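Local coordinates for ammonium transporter (Kuenenia stuttgartiensis, PDB 6EU6), which probably senses ammonium at the membrane as the trimeric, transporter-like module of an ammonium sensor histidine kinase, at residues G174-M179 with H326-V331; I239-M244 with N285-V290; V61-M66 with S95-Q100. One frame throughout, in Å; residues are numbered along the deposited sequence.

The three contacts sample different depths of one membrane helix bundle and share no helix within the chain. Contact 1 is the most central: helices 167-185 and 322-340 meet through glycine backbone and one tryptophan, without a hydrogen bond between the two segments. Contact 2 lies farther out, where a loop running into helix 289-312 is tied to helix 234-261 by an asparagine amide. Contact 3, also peripheral yet buried, joins helices 40-67 and 93-114 through phenylalanines. The two outer contacts look across the subunit boundaries of the trimer, since Phe97 of contact 3 packs on Leu240 of a neighbouring subunit, a residue of contact 2.

Contact 1: residues G174-M179 with H326-V331; sequences GGWFAM and HGVGGV
Gly175 and Gly327 meet where two central helices of the ammonium transporter fold cross, beside the hydrogen-bonded pair His171 and His326, consistent with the twin-histidine motif of Amt proteins. The helices run largely antiparallel, with 145° between their directions, and the axes of the two short segments come within 8.2 Å. Gly175 CA packs on Gly327 N (4.1 Å) and on His326 CB (4.2 Å); the place a beta carbon would need is taken by Gly327 N, which is why glycine suits this position.

Trp176 fills the flank of this crossing. Its CG stands anti to its own carbonyl carbon, beside the backbone N (chi1 -58°), and from there the indole reaches across to the other helix. Gly327 CA sits over the face of the six-membered ring, 3.8 Å from its centroid and close to the ring normal, a CH-pi contact that a residue without a side chain permits. Near the ring plane Val331 CG2 meets the edge at CZ2, 3.7 Å away, while Val328 CG2 touches CH2 at 4.2 Å. Beyond the pair, Phe368 of helix 353-385 meets the indole edge-to-face.

Ser172 OG bonds to Gly327 O and weakly to His326 O; both carbonyls belong to the wider pi-type turn at 326-328. With no hydrogen bond between the two segments themselves, the contact rests on dispersion and CH-pi packing, and the bonds of Ser172 and His171 to helix 322-340 supply polar links beside it.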
# COMPACT_ATOMS: atom_id res chain seq x y z
N GLY A 174 8.54 5.22 22.53
CA GLY A 174 7.25 4.58 22.51
C GLY A 174 7.22 3.23 23.21
O GLY A 174 6.24 2.91 23.89
N GLY A 175 8.31 2.45 23.09
CA GLY A 175 8.37 1.11 23.65
C GLY A 175 8.43 1.15 25.21
O GLY A 175 7.79 0.33 25.85
N TRP A 176 9.18 2.09 25.79
CA TRP A 176 9.26 2.22 27.26
C TRP A 176 7.96 2.76 27.87
O TRP A 176 7.53 2.34 28.96
CB TRP A 176 10.47 3.11 27.67
CG TRP A 176 11.80 2.60 27.20
CD1 TRP A 176 12.82 3.36 26.71
CD2 TRP A 176 12.24 1.25 27.11
NE1 TRP A 176 13.85 2.57 26.33
CE2 TRP A 176 13.56 1.28 26.60
CE3 TRP A 176 11.71 0.01 27.49
CZ2 TRP A 176 14.30 0.15 26.38
CZ3 TRP A 176 12.47 -1.12 27.30
CH2 TRP A 176 13.74 -1.04 26.73
N PHE A 177 7.27 3.64 27.14
CA PHE A 177 5.94 4.05 27.53
C PHE A 177 4.98 2.88 27.51
O PHE A 177 4.23 2.67 28.47
CB PHE A 177 5.46 5.16 26.60
CG PHE A 177 4.18 5.81 27.05
CD1 PHE A 177 4.11 6.53 28.24
CD2 PHE A 177 3.01 5.70 26.28
CE1 PHE A 177 2.91 7.11 28.67
CE2 PHE A 177 1.83 6.31 26.68
CZ PHE A 177 1.78 7.00 27.90
N ALA A 178 5.04 2.08 26.45
CA ALA A 178 4.26 0.88 26.37
C ALA A 178 4.63 -0.03 27.56
O ALA A 178 3.78 -0.70 28.10
CB ALA A 178 4.54 0.14 25.06
N MET A 179 5.93 -0.13 27.89
CA MET A 179 6.31 -1.06 28.93
C MET A 179 5.69 -0.65 30.31
O MET A 179 5.20 -1.52 31.05
CB MET A 179 7.81 -1.13 29.10
CG MET A 179 8.22 -2.06 30.22
SD MET A 179 10.01 -2.26 30.19
CE MET A 179 10.51 -1.04 31.31
N HIS A 326 10.52 -2.46 19.77
CA HIS A 326 10.73 -1.02 19.78
C HIS A 326 11.71 -0.52 20.92
O HIS A 326 12.56 0.29 20.66
CB HIS A 326 9.39 -0.29 19.86
CG HIS A 326 8.43 -0.63 18.76
ND1 HIS A 326 8.47 -0.04 17.53
CD2 HIS A 326 7.41 -1.53 18.71
CE1 HIS A 326 7.51 -0.55 16.76
NE2 HIS A 326 6.89 -1.49 17.45
N GLY A 327 11.51 -0.99 22.11
CA GLY A 327 12.34 -0.59 23.26
C GLY A 327 13.75 -1.17 23.08
O GLY A 327 14.70 -0.45 22.88
N VAL A 328 13.85 -2.48 23.08
CA VAL A 328 15.16 -3.12 23.02
C VAL A 328 15.83 -2.97 21.66
O VAL A 328 17.01 -2.62 21.54
CB VAL A 328 15.11 -4.60 23.46
CG1 VAL A 328 16.51 -5.26 23.34
CG2 VAL A 328 14.56 -4.71 24.86
N GLY A 329 15.07 -3.23 20.59
CA GLY A 329 15.58 -2.95 19.27
C GLY A 329 16.13 -1.54 19.10
O GLY A 329 17.14 -1.37 18.47
N GLY A 330 15.48 -0.55 19.71
CA GLY A 330 15.96 0.80 19.53
C GLY A 330 17.25 0.99 20.30
O GLY A 330 18.14 1.69 19.86
N VAL A 331 17.35 0.40 21.48
CA VAL A 331 18.58 0.50 22.27
C VAL A 331 19.77 -0.09 21.48
O VAL A 331 20.80 0.55 21.30
CB VAL A 331 18.47 -0.23 23.58
CG1 VAL A 331 19.85 -0.43 24.21
CG2 VAL A 331 17.49 0.47 24.49

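Contact 2: residues I239-M244 with N285-V290; sequences ILNTNM and NMVTPV
Asn241 ND2 gives a hydrogen bond to Val287 O, 3.0 Å long and bent to 136° at the hydrogen. The donor stands well above the carbonyl plane of Val287, 55° out of it, and the oxygen is itself tilted from the plane of the asparagine amide. The same ND2 also bonds to Ser284 O, so one amide nitrogen holds two carbonyls of the loop. Asparagine suits the place because its short side chain lets a polar amide span the gap from helix to loop. Its CG is anti to the carbonyl carbon, beside the backbone N (chi1 -71°), which carries the amide carbon toward that loop. The Val287 methyl CG2 packs against the amide, 3.7 Å from Asn241 ND2.

The other branch of the amide turns to Pro289. Asn241 OD1 lies over one face of the pyrrolidine ring, 3.1 Å from Pro289 CA and 3.5 Å from Pro289 CG. Asn241 OD1 is also 3.2 Å from Pro289 N, which has no hydrogen to donate, so this approach is packing and not a bond. Leu240 completes the seat for the ring: its CD2 meets Pro289 CG at 4.0 Å, the two side chains crossing at about a right angle.

Farther out, Thr288 occupies the N-cap position of helix 289-312, its OG1 hydrogen-bonded to Ser291 OG. Proline is well suited to the first turn that follows, where a backbone N-H would have no helical acceptor. Asn241 touches Ala292 and Met244 touches Val293, carrying the packing onto helix 289-312. On the far side of helix 234-261, Asn243 OD1 bonds to Trp217 NE1 of helix 206-226 and its ND2 to Ser55 OG of a neighbouring subunit, while Phe59 of that subunit packs on Pro289, placing the contact at the trimer interface.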
# COMPACT_ATOMS: atom_id res chain seq x y z
N ILE A 239 17.86 3.09 1.84
CA ILE A 239 16.80 2.06 1.63
C ILE A 239 17.35 0.65 1.51
O ILE A 239 16.78 -0.27 2.06
CB ILE A 239 15.94 2.50 0.46
CG1 ILE A 239 15.11 3.67 1.00
CG2 ILE A 239 15.05 1.37 -0.03
CD1 ILE A 239 14.13 4.34 0.11
N LEU A 240 18.44 0.51 0.78
CA LEU A 240 19.13 -0.77 0.69
C LEU A 240 19.59 -1.23 2.06
O LEU A 240 19.33 -2.36 2.46
CB LEU A 240 20.32 -0.66 -0.28
CG LEU A 240 21.15 -1.96 -0.39
CD1 LEU A 240 20.29 -3.13 -0.95
CD2 LEU A 240 22.42 -1.81 -1.21
N ASN A 241 20.17 -0.33 2.87
CA ASN A 241 20.54 -0.75 4.19
C ASN A 241 19.33 -1.14 5.02
O ASN A 241 19.40 -2.08 5.84
CB ASN A 241 21.29 0.36 4.94
CG ASN A 241 22.67 0.60 4.41
OD1 ASN A 241 23.29 -0.26 3.73
ND2 ASN A 241 23.19 1.80 4.70
N THR A 242 18.22 -0.40 4.91
CA THR A 242 17.06 -0.76 5.67
C THR A 242 16.62 -2.20 5.30
O THR A 242 16.34 -2.99 6.13
CB THR A 242 15.95 0.27 5.38
OG1 THR A 242 16.42 1.55 5.83
CG2 THR A 242 14.67 -0.08 6.09
N ASN A 243 16.62 -2.51 4.01
CA ASN A 243 16.19 -3.80 3.53
C ASN A 243 17.12 -4.90 4.03
O ASN A 243 16.69 -6.01 4.46
CB ASN A 243 16.14 -3.85 2.03
CG ASN A 243 15.39 -5.07 1.56
OD1 ASN A 243 14.17 -5.14 1.66
ND2 ASN A 243 16.13 -6.05 1.01
N MET A 244 18.39 -4.60 3.96
CA MET A 244 19.34 -5.63 4.33
C MET A 244 19.30 -5.91 5.83
O MET A 244 19.53 -7.05 6.22
CB MET A 244 20.79 -5.26 3.90
CG MET A 244 20.95 -5.05 2.42
SD MET A 244 20.38 -6.45 1.48
CE MET A 244 21.40 -7.81 2.09
N ASN A 285 21.79 5.92 7.36
CA ASN A 285 22.46 6.85 6.45
C ASN A 285 23.99 6.81 6.59
O ASN A 285 24.69 7.43 5.78
CB ASN A 285 22.01 8.27 6.74
CG ASN A 285 22.38 8.73 8.17
OD1 ASN A 285 22.31 7.97 9.16
ND2 ASN A 285 22.76 9.97 8.28
N MET A 286 24.51 6.09 7.57
CA MET A 286 25.94 6.21 7.91
C MET A 286 26.70 4.95 7.97
O MET A 286 27.88 4.95 8.33
CB MET A 286 26.15 7.00 9.23
CG MET A 286 25.47 6.51 10.46
SD MET A 286 25.43 7.68 11.90
CE MET A 286 24.78 9.08 11.16
N VAL A 287 26.05 3.86 7.56
CA VAL A 287 26.68 2.53 7.57
C VAL A 287 26.69 1.99 6.15
O VAL A 287 26.00 2.52 5.28
CB VAL A 287 26.00 1.54 8.53
CG1 VAL A 287 25.91 2.13 9.92
CG2 VAL A 287 24.58 1.11 8.07
N THR A 288 27.53 0.99 5.93
CA THR A 288 27.62 0.26 4.67
C THR A 288 26.58 -0.90 4.68
O THR A 288 26.15 -1.35 5.74
CB THR A 288 29.05 -0.39 4.48
OG1 THR A 288 29.29 -1.33 5.54
CG2 THR A 288 30.19 0.66 4.45
N PRO A 289 26.25 -1.43 3.51
CA PRO A 289 25.32 -2.54 3.51
C PRO A 289 25.79 -3.75 4.32
O PRO A 289 24.95 -4.36 5.01
CB PRO A 289 25.18 -2.89 2.04
CG PRO A 289 25.47 -1.63 1.33
CD PRO A 289 26.56 -0.96 2.15
N VAL A 290 27.11 -4.05 4.32
CA VAL A 290 27.57 -5.13 5.15
C VAL A 290 27.40 -4.85 6.63
O VAL A 290 27.02 -5.75 7.37
CB VAL A 290 29.03 -5.63 4.80
CG1 VAL A 290 29.53 -6.64 5.82
CG2 VAL A 290 29.01 -6.33 3.46

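Contact 3: residues V61-M66 with S95-Q100; sequences VGFGFM and SFFFFQ
Met66 O accepts a hydrogen bond from His141 ND1 of helix 121-144, while the CE end of Met66 lies 4.2 Å from Gln100 OE1 across the contact. This is a helix crossing within the membrane bundle of the ammonium transporter fold: helix 40-67, near its end, passes helix 93-114 at 105°, with the segment axes 11.0 Å apart.

So wide a separation suits phenylalanine, whose flat, apolar ring can bridge it. Phe63 is the centre of the packing. With CG anti to the backbone N (chi1 -176°), its ring extends to the opposite helix, where Phe97 lies over one face and Phe96 and Gln100 CB lie at the edge. The Phe63 and Phe97 planes are inclined by 40° and their centroids are 4.2 Å apart, an oblique pairing. Phe96 stacks on Phe148 and meets Phe67 edge-to-face. Gln100 NE2 has a weak hydrogen bond to a bound MES molecule, probably from the crystallisation liquor. Phe96 CE2 meets Phe63 CE1 at 3.7 Å, and on the face of the same ring Phe97 CD2 stands 3.3 Å above the plane of Phe63, over its centre.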
# COMPACT_ATOMS: atom_id res chain seq x y z
N VAL A 61 0.25 21.05 20.00
CA VAL A 61 1.39 21.32 20.88
C VAL A 61 2.67 20.56 20.64
O VAL A 61 3.79 21.12 20.83
CB VAL A 61 1.00 21.21 22.36
CG1 VAL A 61 -0.22 22.05 22.62
CG2 VAL A 61 0.72 19.82 22.75
N GLY A 62 2.54 19.32 20.19
CA GLY A 62 3.76 18.49 20.10
C GLY A 62 4.85 19.04 19.22
O GLY A 62 6.02 19.07 19.58
N PHE A 63 4.49 19.46 18.00
CA PHE A 63 5.48 19.95 17.09
C PHE A 63 6.20 21.17 17.73
O PHE A 63 7.42 21.32 17.57
CB PHE A 63 4.88 20.33 15.76
CG PHE A 63 5.90 20.77 14.73
CD1 PHE A 63 6.53 19.83 13.90
CD2 PHE A 63 6.26 22.12 14.59
CE1 PHE A 63 7.47 20.21 12.98
CE2 PHE A 63 7.24 22.50 13.71
CZ PHE A 63 7.84 21.56 12.87
N GLY A 64 5.46 22.04 18.41
CA GLY A 64 6.09 23.23 18.97
C GLY A 64 7.08 22.89 20.07
O GLY A 64 8.22 23.33 20.04
N PHE A 65 6.66 22.03 20.98
CA PHE A 65 7.54 21.58 22.05
C PHE A 65 8.80 20.94 21.50
O PHE A 65 9.89 21.09 22.08
CB PHE A 65 6.87 20.56 22.95
CG PHE A 65 5.88 21.13 23.92
CD1 PHE A 65 5.82 22.48 24.25
CD2 PHE A 65 5.01 20.27 24.58
CE1 PHE A 65 4.88 22.97 25.17
CE2 PHE A 65 4.12 20.74 25.55
CZ PHE A 65 4.03 22.12 25.85
N MET A 66 8.67 20.21 20.39
CA MET A 66 9.76 19.43 19.85
C MET A 66 10.74 20.28 19.00
O MET A 66 11.95 20.14 19.10
CB MET A 66 9.19 18.32 18.94
CG MET A 66 10.27 17.34 18.46
SD MET A 66 9.44 15.73 18.11
CE MET A 66 10.82 14.77 17.42
N SER A 95 5.87 20.10 4.63
CA SER A 95 6.32 18.75 4.35
C SER A 95 7.04 18.18 5.56
O SER A 95 6.77 17.11 5.98
CB SER A 95 7.17 18.75 3.09
OG SER A 95 6.44 19.34 2.05
N PHE A 96 7.97 18.95 6.09
CA PHE A 96 8.69 18.59 7.31
C PHE A 96 7.69 18.37 8.42
O PHE A 96 7.80 17.43 9.20
CB PHE A 96 9.63 19.70 7.70
CG PHE A 96 10.42 19.39 8.92
CD1 PHE A 96 11.58 18.62 8.84
CD2 PHE A 96 10.01 19.85 10.15
CE1 PHE A 96 12.33 18.37 10.00
CE2 PHE A 96 10.73 19.58 11.31
CZ PHE A 96 11.91 18.86 11.23
N PHE A 97 6.74 19.28 8.57
CA PHE A 97 5.77 19.20 9.63
C PHE A 97 4.95 17.88 9.56
O PHE A 97 4.78 17.20 10.59
CB PHE A 97 4.82 20.38 9.54
CG PHE A 97 3.97 20.55 10.73
CD1 PHE A 97 2.76 19.92 10.85
CD2 PHE A 97 4.33 21.46 11.71
CE1 PHE A 97 1.95 20.09 11.95
CE2 PHE A 97 3.50 21.67 12.79
CZ PHE A 97 2.31 20.96 12.93
N PHE A 98 4.53 17.49 8.35
CA PHE A 98 3.71 16.32 8.24
C PHE A 98 4.53 15.06 8.47
O PHE A 98 4.04 14.11 9.10
CB PHE A 98 3.00 16.27 6.88
CG PHE A 98 2.05 15.10 6.76
CD1 PHE A 98 1.04 14.88 7.70
CD2 PHE A 98 2.24 14.15 5.78
CE1 PHE A 98 0.22 13.76 7.66
CE2 PHE A 98 1.41 13.03 5.72
CZ PHE A 98 0.40 12.84 6.64
N PHE A 99 5.73 15.06 7.92
CA PHE A 99 6.72 14.01 8.18
C PHE A 99 6.94 13.76 9.67
O PHE A 99 6.82 12.63 10.16
CB PHE A 99 8.00 14.32 7.44
CG PHE A 99 9.02 13.18 7.45
CD1 PHE A 99 8.90 12.10 6.61
CD2 PHE A 99 10.09 13.21 8.30
CE1 PHE A 99 9.87 11.05 6.61
CE2 PHE A 99 11.06 12.19 8.29
CZ PHE A 99 10.93 11.09 7.45
N GLN A 100 7.10 14.83 10.42
CA GLN A 100 7.33 14.66 11.83
C GLN A 100 6.01 14.27 12.51
O GLN A 100 6.05 13.59 13.49
CB GLN A 100 7.91 15.94 12.45
CG GLN A 100 9.29 16.34 11.92
CD GLN A 100 10.36 15.29 12.26
OE1 GLN A 100 10.24 14.58 13.22
NE2 GLN A 100 11.36 15.16 11.40